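Local coordinates for lysine cyclodeaminase (Streptomyces pristinaespiralis, PDB 5YU3), which catalyses the NAD-dependent cyclodeamination of L-lysine, probably to L-pipecolic acid with release of ammonia, at residues V238-E249 with R263-R274. Residues are numbered along the deposited sequence; the frame is centred on the assembly and turned at random.
Sequences VGKTELPLGLLE and REGECQQLSADR
Glu266 folds back at its second torsion (chi2 -56°) and lays its carboxylate against the backbone of Glu242 and Leu243. The syn lone pair of Glu266 OE2 takes the amide Glu242 N at 2.6 Å. Glu266 OE1 accepts Leu243 N at 3.0 Å, from above the carboxylate plane. A water bridges Glu266 OE2 and Glu242 OE1, like-charged groups that lie near each other without touching. Glu242 OE1 is also hydrogen-bonded to Thr207 OG1. Gln269 reaches the same piece of backbone with an extended chain. Gln269 NE2 gives Leu243 O a nearly straight bond of 2.9 Å (170°); the oxygen lies in the Gln269 amide plane, the donor tilted from the Leu243 carbonyl plane. Leu248 CD2 lies over one face of this amide, 3.5 Å from Gln269 NE2. The contact lies in the NAD-binding Rossmann-type domain. There the loop into helix 245-250 meets the chain leaving helix 258-264, with Leu243 and Glu266 against strand 229-232. Lys240 is part of the NAD pocket, and Asp300 of the sodium site accepts the amides of Glu266 and Cys267. Gln268 grips Gly239 and Lys240. Gln268 OE1 receives Gly239 N on an in-plane lone pair at 2.8 Å. Gln268 NE2 donates to Lys240 O at 3.1 Å, bent and from above the carbonyl plane, and also to Gly265 O. A leucine here would probably leave Gly239 N and Lys240 O without these mates. Leu248 CG rests on Leu270 CD1 at 4.1 Å.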
ATOM      1  N   VAL A 238      -6.158  -0.075 -17.399  1.00 25.29           N
ATOM      2  CA  VAL A 238      -5.856   0.778 -18.537  1.00 20.38           C
ATOM      3  C   VAL A 238      -6.479   0.155 -19.777  1.00 20.80           C
ATOM      4  O   VAL A 238      -6.385  -1.060 -19.992  1.00 20.99           O
ATOM      5  CB  VAL A 238      -4.337   0.962 -18.683  1.00 26.00           C
ATOM      6  CG1 VAL A 238      -4.002   1.597 -20.025  1.00 25.06           C
ATOM      7  CG2 VAL A 238      -3.801   1.806 -17.538  1.00 24.80           C
ATOM      8  N   GLY A 239      -7.157   0.981 -20.580  1.00 19.51           N
ATOM      9  CA  GLY A 239      -7.830   0.524 -21.780  1.00 20.38           C
ATOM     10  C   GLY A 239      -9.308   0.231 -21.597  1.00 22.90           C
ATOM     11  O   GLY A 239      -9.992  -0.071 -22.582  1.00 23.89           O
ATOM     12  N   LYS A 240      -9.809   0.295 -20.369  1.00 20.28           N
ATOM     13  CA  LYS A 240     -11.230   0.136 -20.087  1.00 19.15           C
ATOM     14  C   LYS A 240     -11.879   1.508 -20.136  1.00 16.81           C
ATOM     15  O   LYS A 240     -11.459   2.420 -19.416  1.00 17.84           O
ATOM     16  CB  LYS A 240     -11.452  -0.511 -18.717  1.00 19.50           C
ATOM     17  CG  LYS A 240     -12.929  -0.661 -18.325  1.00 18.65           C
ATOM     18  CD  LYS A 240     -13.291   0.190 -17.109  1.00 20.57           C
ATOM     19  CE  LYS A 240     -14.724  -0.109 -16.630  1.00 20.24           C
ATOM     20  NZ  LYS A 240     -14.884  -1.541 -16.199  1.00 18.62           N
ATOM     21  N   THR A 241     -12.877   1.661 -21.005  1.00 17.72           N
ATOM     22  CA  THR A 241     -13.690   2.864 -21.062  1.00 15.32           C
ATOM     23  C   THR A 241     -15.148   2.457 -21.204  1.00 16.73           C
ATOM     24  O   THR A 241     -15.467   1.313 -21.549  1.00 17.50           O
ATOM     25  CB  THR A 241     -13.300   3.768 -22.241  1.00 20.95           C
ATOM     26  OG1 THR A 241     -13.408   3.014 -23.454  1.00 20.18           O
ATOM     27  CG2 THR A 241     -11.867   4.295 -22.087  1.00 21.81           C
ATOM     28  N   GLU A 242     -16.037   3.417 -20.951  1.00 17.19           N
ATOM     29  CA  GLU A 242     -17.467   3.154 -21.003  1.00 17.66           C
ATOM     30  C   GLU A 242     -18.227   4.040 -21.973  1.00 16.52           C
ATOM     31  O   GLU A 242     -19.313   3.646 -22.411  1.00 19.91           O
ATOM     32  CB  GLU A 242     -18.089   3.319 -19.605  1.00 13.37           C
ATOM     33  CG  GLU A 242     -17.568   2.287 -18.613  1.00 19.17           C
ATOM     34  CD  GLU A 242     -18.179   2.432 -17.233  1.00 15.81           C
ATOM     35  OE1 GLU A 242     -18.312   3.576 -16.743  1.00 16.98           O
ATOM     36  OE2 GLU A 242     -18.518   1.386 -16.641  1.00 17.23           O
ATOM     37  N   LEU A 243     -17.704   5.221 -22.318  1.00 17.28           N
ATOM     38  CA  LEU A 243     -18.515   6.140 -23.100  1.00 16.79           C
ATOM     39  C   LEU A 243     -18.020   6.221 -24.545  1.00 19.33           C
ATOM     40  O   LEU A 243     -16.843   5.973 -24.831  1.00 19.36           O
ATOM     41  CB  LEU A 243     -18.513   7.555 -22.507  1.00 19.01           C
ATOM     42  CG  LEU A 243     -19.060   7.724 -21.089  1.00 15.72           C
ATOM     43  CD1 LEU A 243     -19.056   9.199 -20.682  1.00 17.97           C
ATOM     44  CD2 LEU A 243     -20.472   7.158 -21.015  1.00 17.24           C
ATOM     45  N   PRO A 244     -18.893   6.575 -25.477  1.00 17.53           N
ATOM     46  CA  PRO A 244     -18.456   6.700 -26.870  1.00 21.56           C
ATOM     47  C   PRO A 244     -17.665   7.979 -27.082  1.00 19.85           C
ATOM     48  O   PRO A 244     -17.985   9.031 -26.523  1.00 22.58           O
ATOM     49  CB  PRO A 244     -19.773   6.703 -27.651  1.00 23.18           C
ATOM     50  CG  PRO A 244     -20.886   7.052 -26.548  1.00 26.38           C
ATOM     51  CD  PRO A 244     -20.376   6.815 -25.360  1.00 20.24           C
ATOM     52  N   LEU A 245     -16.604   7.876 -27.888  1.00 21.47           N
ATOM     53  CA  LEU A 245     -15.737   9.028 -28.123  1.00 21.74           C
ATOM     54  C   LEU A 245     -16.530  10.230 -28.622  1.00 21.55           C
ATOM     55  O   LEU A 245     -16.306  11.364 -28.176  1.00 24.63           O
ATOM     56  CB  LEU A 245     -14.641   8.663 -29.131  1.00 26.58           C
ATOM     57  CG  LEU A 245     -13.713   9.817 -29.522  1.00 29.95           C
ATOM     58  CD1 LEU A 245     -12.953  10.351 -28.302  1.00 29.58           C
ATOM     59  CD2 LEU A 245     -12.752   9.391 -30.639  1.00 30.35           C
ATOM     60  N   GLY A 246     -17.470   9.999 -29.539  1.00 24.72           N
ATOM     61  CA  GLY A 246     -18.223  11.111 -30.106  1.00 28.56           C
ATOM     62  C   GLY A 246     -18.972  11.899 -29.053  1.00 28.21           C
ATOM     63  O   GLY A 246     -18.982  13.133 -29.074  1.00 28.26           O
ATOM     64  N   LEU A 247     -19.590  11.195 -28.101  1.00 25.60           N
ATOM     65  CA  LEU A 247     -20.244  11.849 -26.974  1.00 25.78           C
ATOM     66  C   LEU A 247     -19.239  12.631 -26.128  1.00 22.70           C
ATOM     67  O   LEU A 247     -19.472  13.793 -25.778  1.00 23.47           O
ATOM     68  CB  LEU A 247     -20.960  10.786 -26.135  1.00 27.58           C
ATOM     69  CG  LEU A 247     -22.057  11.160 -25.151  1.00 30.53           C
ATOM     70  CD1 LEU A 247     -22.950   9.947 -24.897  1.00 29.67           C
ATOM     71  CD2 LEU A 247     -21.444  11.648 -23.843  1.00 32.07           C
ATOM     72  N   LEU A 248     -18.121  11.998 -25.779  1.00 21.53           N
ATOM     73  CA  LEU A 248     -17.103  12.651 -24.957  1.00 21.04           C
ATOM     74  C   LEU A 248     -16.607  13.941 -25.601  1.00 24.70           C
ATOM     75  O   LEU A 248     -16.411  14.958 -24.920  1.00 23.42           O
ATOM     76  CB  LEU A 248     -15.939  11.684 -24.751  1.00 25.59           C
ATOM     77  CG  LEU A 248     -15.281  11.390 -23.408  1.00 34.07           C
ATOM     78  CD1 LEU A 248     -16.275  11.295 -22.262  1.00 24.54           C
ATOM     79  CD2 LEU A 248     -14.517  10.077 -23.575  1.00 28.27           C
ATOM     80  N   GLU A 249     -16.394  13.916 -26.918  1.00 25.28           N
ATOM     81  CA  GLU A 249     -15.876  15.086 -27.614  1.00 26.76           C
ATOM     82  C   GLU A 249     -16.872  16.236 -27.627  1.00 27.77           C
ATOM     83  O   GLU A 249     -16.458  17.392 -27.753  1.00 33.55           O
ATOM     84  CB  GLU A 249     -15.473  14.702 -29.040  1.00 31.34           C
ATOM     85  CG  GLU A 249     -14.247  13.799 -29.085  1.00 31.57           C
ATOM     86  CD  GLU A 249     -13.890  13.343 -30.496  1.00 39.17           C
ATOM     87  OE1 GLU A 249     -14.805  13.208 -31.341  1.00 40.31           O
ATOM     88  OE2 GLU A 249     -12.690  13.108 -30.753  1.00 41.43           O
ATOM     89  N   ARG A 263      -5.092   8.505 -17.440  1.00 19.76           N
ATOM     90  CA  ARG A 263      -4.527   7.161 -17.463  1.00 20.20           C
ATOM     91  C   ARG A 263      -5.588   6.068 -17.397  1.00 20.61           C
ATOM     92  O   ARG A 263      -5.463   5.056 -18.097  1.00 20.88           O
ATOM     93  CB  ARG A 263      -3.537   6.986 -16.301  1.00 22.36           C
ATOM     94  CG  ARG A 263      -2.730   5.680 -16.335  1.00 28.88           C
ATOM     95  CD  ARG A 263      -1.702   5.621 -15.205  1.00 29.40           C
ATOM     96  NE  ARG A 263      -2.331   5.349 -13.911  1.00 35.54           N
ATOM     97  CZ  ARG A 263      -1.666   5.194 -12.767  1.00 42.73           C
ATOM     98  NH1 ARG A 263      -0.339   5.290 -12.748  1.00 41.20           N
ATOM     99  NH2 ARG A 263      -2.328   4.938 -11.640  1.00 34.90           N
ATOM    100  N   GLU A 264      -6.627   6.241 -16.559  1.00 17.47           N
ATOM    101  CA  GLU A 264      -7.566   5.164 -16.254  1.00 17.99           C
ATOM    102  C   GLU A 264      -9.038   5.531 -16.391  1.00 20.24           C
ATOM    103  O   GLU A 264      -9.888   4.650 -16.210  1.00 23.13           O
ATOM    104  CB  GLU A 264      -7.350   4.645 -14.823  1.00 24.52           C
ATOM    105  CG  GLU A 264      -6.031   3.943 -14.594  1.00 31.25           C
ATOM    106  CD  GLU A 264      -5.602   4.007 -13.136  1.00 35.64           C
ATOM    107  OE1 GLU A 264      -6.479   3.919 -12.245  1.00 32.73           O
ATOM    108  OE2 GLU A 264      -4.391   4.139 -12.879  1.00 41.46           O
ATOM    109  N   GLY A 265      -9.369   6.792 -16.670  1.00 17.40           N
ATOM    110  CA  GLY A 265     -10.743   7.220 -16.818  1.00 16.39           C
ATOM    111  C   GLY A 265     -11.161   7.329 -18.277  1.00 18.01           C
ATOM    112  O   GLY A 265     -10.457   6.898 -19.191  1.00 17.51           O
ATOM    113  N   GLU A 266     -12.343   7.929 -18.489  1.00 16.64           N
ATOM    114  CA  GLU A 266     -12.779   8.231 -19.851  1.00 19.37           C
ATOM    115  C   GLU A 266     -11.789   9.149 -20.549  1.00 19.23           C
ATOM    116  O   GLU A 266     -11.695   9.139 -21.784  1.00 19.65           O
ATOM    117  CB  GLU A 266     -14.161   8.889 -19.852  1.00 16.65           C
ATOM    118  CG  GLU A 266     -15.305   7.993 -19.414  1.00 16.96           C
ATOM    119  CD  GLU A 266     -15.389   6.735 -20.245  1.00 19.41           C
ATOM    120  OE1 GLU A 266     -15.274   6.838 -21.478  1.00 19.02           O
ATOM    121  OE2 GLU A 266     -15.541   5.637 -19.670  1.00 21.80           O
ATOM    122  N   CYS A 267     -11.048   9.953 -19.780  1.00 18.26           N
ATOM    123  CA  CYS A 267     -10.102  10.889 -20.379  1.00 17.82           C
ATOM    124  C   CYS A 267      -8.945  10.186 -21.075  1.00 21.23           C
ATOM    125  O   CYS A 267      -8.175  10.848 -21.789  1.00 20.13           O
ATOM    126  CB  CYS A 267      -9.597  11.860 -19.305  1.00 15.74           C
ATOM    127  SG  CYS A 267     -10.847  13.090 -18.845  1.00 19.30           S
ATOM    128  N   GLN A 268      -8.815   8.863 -20.912  1.00 18.55           N
ATOM    129  CA  GLN A 268      -7.924   8.103 -21.782  1.00 18.88           C
ATOM    130  C   GLN A 268      -8.197   8.385 -23.246  1.00 21.88           C
ATOM    131  O   GLN A 268      -7.284   8.301 -24.072  1.00 22.34           O
ATOM    132  CB  GLN A 268      -8.096   6.604 -21.571  1.00 18.37           C
ATOM    133  CG  GLN A 268      -7.582   6.080 -20.284  1.00 19.19           C
ATOM    134  CD  GLN A 268      -7.975   4.643 -20.139  1.00 22.53           C
ATOM    135  OE1 GLN A 268      -7.294   3.752 -20.653  1.00 21.32           O
ATOM    136  NE2 GLN A 268      -9.109   4.403 -19.480  1.00 17.35           N
ATOM    137  N   GLN A 269      -9.451   8.684 -23.588  1.00 17.89           N
ATOM    138  CA  GLN A 269      -9.844   8.894 -24.976  1.00 21.24           C
ATOM    139  C   GLN A 269      -9.603  10.316 -25.454  1.00 24.80           C
ATOM    140  O   GLN A 269      -9.753  10.578 -26.652  1.00 23.75           O
ATOM    141  CB  GLN A 269     -11.332   8.568 -25.173  1.00 20.51           C
ATOM    142  CG  GLN A 269     -11.768   7.209 -24.652  1.00 20.00           C
ATOM    143  CD  GLN A 269     -13.127   6.803 -25.185  1.00 24.15           C
ATOM    144  OE1 GLN A 269     -13.295   6.588 -26.387  1.00 22.23           O
ATOM    145  NE2 GLN A 269     -14.112   6.699 -24.293  1.00 21.29           N
ATOM    146  N   LEU A 270      -9.254  11.233 -24.561  1.00 21.26           N
ATOM    147  CA  LEU A 270      -9.250  12.653 -24.870  1.00 23.27           C
ATOM    148  C   LEU A 270      -7.835  13.206 -24.884  1.00 24.68           C
ATOM    149  O   LEU A 270      -6.961  12.748 -24.142  1.00 23.89           O
ATOM    150  CB  LEU A 270     -10.074  13.442 -23.853  1.00 23.57           C
ATOM    151  CG  LEU A 270     -11.578  13.189 -23.839  1.00 27.50           C
ATOM    152  CD1 LEU A 270     -12.223  14.040 -22.778  1.00 24.18           C
ATOM    153  CD2 LEU A 270     -12.172  13.472 -25.221  1.00 29.54           C
ATOM    154  N   SER A 271      -7.621  14.202 -25.738  1.00 26.45           N
ATOM    155  CA  SER A 271      -6.401  14.984 -25.654  1.00 25.89           C
ATOM    156  C   SER A 271      -6.407  15.767 -24.352  1.00 23.39           C
ATOM    157  O   SER A 271      -7.443  16.290 -23.932  1.00 24.93           O
ATOM    158  CB  SER A 271      -6.279  15.932 -26.842  1.00 27.57           C
ATOM    159  OG  SER A 271      -5.114  16.721 -26.704  1.00 30.79           O
ATOM    160  N   ALA A 272      -5.243  15.841 -23.704  1.00 23.71           N
ATOM    161  CA  ALA A 272      -5.173  16.459 -22.389  1.00 20.71           C
ATOM    162  C   ALA A 272      -5.554  17.934 -22.409  1.00 23.72           C
ATOM    163  O   ALA A 272      -6.004  18.458 -21.386  1.00 25.92           O
ATOM    164  CB  ALA A 272      -3.770  16.285 -21.805  1.00 28.17           C
ATOM    165  N   ASP A 273      -5.415  18.619 -23.550  1.00 23.09           N
ATOM    166  CA  ASP A 273      -5.802  20.026 -23.596  1.00 20.85           C
ATOM    167  C   ASP A 273      -7.305  20.228 -23.763  1.00 24.68           C
ATOM    168  O   ASP A 273      -7.749  21.378 -23.854  1.00 28.02           O
ATOM    169  CB  ASP A 273      -5.046  20.760 -24.720  1.00 23.23           C
ATOM    170  CG  ASP A 273      -5.382  20.231 -26.108  1.00 26.43           C
ATOM    171  OD1 ASP A 273      -5.812  19.071 -26.224  1.00 24.47           O
ATOM    172  OD2 ASP A 273      -5.203  20.976 -27.097  1.00 22.88           O
ATOM    173  N   ARG A 274      -8.098  19.153 -23.781  1.00 20.40           N
ATOM    174  CA  ARG A 274      -9.547  19.254 -23.917  1.00 25.20           C
ATOM    175  C   ARG A 274     -10.286  19.110 -22.590  1.00 25.59           C
ATOM    176  O   ARG A 274     -11.518  19.196 -22.568  1.00 26.19           O
ATOM    177  CB  ARG A 274     -10.075  18.204 -24.908  1.00 28.89           C
ATOM    178  CG  ARG A 274     -10.242  18.761 -26.333  1.00 40.30           C
ATOM    179  CD  ARG A 274     -11.530  19.516 -26.569  1.00 47.90           C
ATOM    180  NE  ARG A 274     -12.727  18.766 -26.210  1.00 52.57           N
ATOM    181  CZ  ARG A 274     -13.593  19.146 -25.269  1.00 53.67           C
ATOM    182  NH1 ARG A 274     -13.402  20.248 -24.550  1.00 47.05           N
ATOM    183  NH2 ARG A 274     -14.664  18.412 -25.024  1.00 53.64           N
TER
HETATM  184  O   HOH W   1     -16.124   5.281 -17.116  1.00 23.08           O